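Local coordinates for putative acetyltransferase Sthe_0691 (PDB 3SHP), which probably transfers an acetyl group from acetyl-coenzyme A to an acceptor substrate, at the interface of chains A and B. Sequence-based numbering; all coordinates share one arbitrary frame. Chains: chain A/B, Putative acetyltransferase Sthe_0691.

The interface of chains A and B. Residues chain A 144-147, 162; chain B 44-46.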
ATOM      1  N   ALA A 144     -22.152 -29.918   4.756  1.00 29.29           N
ATOM      2  CA  ALA A 144     -22.117 -28.471   4.567  1.00 28.49           C
ATOM      3  C   ALA A 144     -22.921 -27.802   5.661  1.00 27.85           C
ATOM      4  O   ALA A 144     -24.103 -28.093   5.834  1.00 28.47           O
ATOM      5  CB  ALA A 144     -22.667 -28.103   3.197  1.00 28.73           C
ATOM      6  N   ALA A 145     -22.275 -26.904   6.392  1.00 27.22           N
ATOM      7  CA  ALA A 145     -22.883 -26.298   7.579  1.00 26.91           C
ATOM      8  C   ALA A 145     -23.077 -24.791   7.408  1.00 26.40           C
ATOM      9  O   ALA A 145     -24.059 -24.215   7.908  1.00 26.65           O
ATOM     10  CB  ALA A 145     -22.005 -26.575   8.795  1.00 26.70           C
ATOM     11  N   VAL A 146     -22.137 -24.157   6.705  1.00 25.39           N
ATOM     12  CA  VAL A 146     -22.107 -22.711   6.582  1.00 24.35           C
ATOM     13  C   VAL A 146     -21.842 -22.357   5.139  1.00 23.82           C
ATOM     14  O   VAL A 146     -21.041 -23.011   4.471  1.00 23.54           O
ATOM     15  CB  VAL A 146     -20.997 -22.075   7.484  1.00 24.39           C
ATOM     16  CG1 VAL A 146     -20.914 -20.534   7.315  1.00 23.48           C
ATOM     17  CG2 VAL A 146     -21.224 -22.425   8.950  1.00 24.62           C
ATOM     18  N   ARG A 147     -22.538 -21.331   4.659  1.00 23.38           N
ATOM     19  CA  ARG A 147     -22.270 -20.754   3.353  1.00 22.78           C
ATOM     20  C   ARG A 147     -21.770 -19.319   3.548  1.00 22.61           C
ATOM     21  O   ARG A 147     -22.404 -18.528   4.266  1.00 22.95           O
ATOM     22  CB  ARG A 147     -23.545 -20.718   2.518  1.00 22.97           C
ATOM     23  CG  ARG A 147     -23.310 -20.184   1.113  1.00 22.79           C
ATOM     24  CD  ARG A 147     -24.618 -20.012   0.331  1.00 24.23           C
ATOM     25  NE  ARG A 147     -25.435 -21.226   0.228  1.00 25.51           N
ATOM     26  CZ  ARG A 147     -25.266 -22.186  -0.696  1.00 27.33           C
ATOM     27  NH1 ARG A 147     -24.278 -22.109  -1.609  1.00 25.22           N
ATOM     28  NH2 ARG A 147     -26.089 -23.238  -0.710  1.00 27.36           N
ATOM     29  N   LEU A 162     -17.553 -22.616   1.553  1.00 22.26           N
ATOM     30  CA  LEU A 162     -18.421 -23.483   2.319  1.00 22.02           C
ATOM     31  C   LEU A 162     -17.647 -24.002   3.495  1.00 22.11           C
ATOM     32  O   LEU A 162     -16.447 -24.216   3.382  1.00 22.76           O
ATOM     33  CB  LEU A 162     -18.904 -24.657   1.460  1.00 22.19           C
ATOM     34  CG  LEU A 162     -19.645 -24.292   0.164  1.00 21.91           C
ATOM     35  CD1 LEU A 162     -20.126 -25.548  -0.599  1.00 20.41           C
ATOM     36  CD2 LEU A 162     -20.800 -23.396   0.510  1.00 20.70           C
TER
ATOM     37  N   ALA B  44     -26.202 -19.935   7.787  1.00 23.84           N
ATOM     38  CA  ALA B  44     -26.432 -21.387   7.747  1.00 25.73           C
ATOM     39  C   ALA B  44     -26.529 -21.844   6.297  1.00 26.45           C
ATOM     40  O   ALA B  44     -27.086 -21.129   5.454  1.00 26.68           O
ATOM     41  CB  ALA B  44     -27.710 -21.767   8.480  1.00 25.76           C
ATOM     42  N   PHE B  45     -25.978 -23.010   6.003  1.00 27.62           N
ATOM     43  CA  PHE B  45     -26.062 -23.551   4.662  1.00 30.15           C
ATOM     44  C   PHE B  45     -27.491 -23.988   4.377  1.00 31.57           C
ATOM     45  O   PHE B  45     -27.989 -24.915   5.002  1.00 31.16           O
ATOM     46  CB  PHE B  45     -25.128 -24.742   4.515  1.00 30.15           C
ATOM     47  CG  PHE B  45     -25.077 -25.326   3.117  1.00 31.78           C
ATOM     48  CD1 PHE B  45     -24.123 -24.892   2.206  1.00 32.26           C
ATOM     49  CD2 PHE B  45     -25.967 -26.338   2.728  1.00 32.14           C
ATOM     50  CE1 PHE B  45     -24.053 -25.443   0.916  1.00 32.52           C
ATOM     51  CE2 PHE B  45     -25.907 -26.903   1.440  1.00 32.39           C
ATOM     52  CZ  PHE B  45     -24.951 -26.452   0.528  1.00 32.99           C
ATOM     53  N   LEU B  46     -28.138 -23.308   3.437  1.00 33.79           N
ATOM     54  CA  LEU B  46     -29.502 -23.662   3.025  1.00 36.50           C
ATOM     55  C   LEU B  46     -29.558 -23.636   1.492  1.00 38.56           C
ATOM     56  O   LEU B  46     -28.556 -23.306   0.830  1.00 38.18           O
ATOM     57  CB  LEU B  46     -30.515 -22.671   3.636  1.00 36.46           C
ATOM     58  CG  LEU B  46     -30.674 -22.524   5.161  1.00 36.41           C
ATOM     59  CD1 LEU B  46     -31.454 -21.230   5.560  1.00 35.41           C
ATOM     60  CD2 LEU B  46     -31.344 -23.760   5.757  1.00 37.37           C
TER
HETATM   61  O   HOH W   1     -27.302 -20.824   2.282  1.00 26.23           O
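B:Phe45 pushes its ring between A:Ala144 and A:Arg147, a worked example of how one aromatic side chain can be clamped from both faces across a protein-protein interface. The backbone starts the clamp: B:Phe45 N donates to the carbonyl O of A:Ala145 at 3.0 Å. From there the side chain leads inward. Its CB rests against the same peptide, 3.5 Å from A:Ala145 C, and with CG anti to the backbone N (chi1 -176°) the ring is carried onto A:Ala144. The methyl CB of A:Ala144 sits over the ring centre, 3.5 Å from the centroid, a CH-pi contact spread almost evenly over all six ring carbons. Farther out, CE1 meets A:Leu162 CD2 edge-on at 3.9 Å, while CE1 and CZ lie beneath A:Arg147 NH2, which covers the opposite face as a cation-pi partner 3.8 Å from the centroid. The guanidinium is tilted only 20° from the ring plane, its stacking shifted toward the rim.

A:Arg147 reaches this position through a bend at chi3 (-56°), and its edge is put to work as well. NH2 gives a nearly straight hydrogen bond to the carbonyl O of B:Leu46 at 2.9 Å, while NE bonds to water 1, which also joins B:Ala44 O and both backbone polar atoms of B:Leu46. These bonds would resist rotation of the guanidinium off the ring. Were B:Phe45 replaced by an alanine, A:Ala144 and A:Leu162 would probably lose their apolar partner, and A:Arg147 the ring face on which its guanidinium lies.

The receiving surface belongs to strands 143-148 and 157-167 of chain A; the incoming segment follows the short strand 43-44 of chain B, where A:Val146 and B:Ala44 form an antiparallel bridge. Two-fold symmetry repeats the arrangement with the chains exchanged, which suggests a dimer, although the structure alone does not show whether it forms in solution.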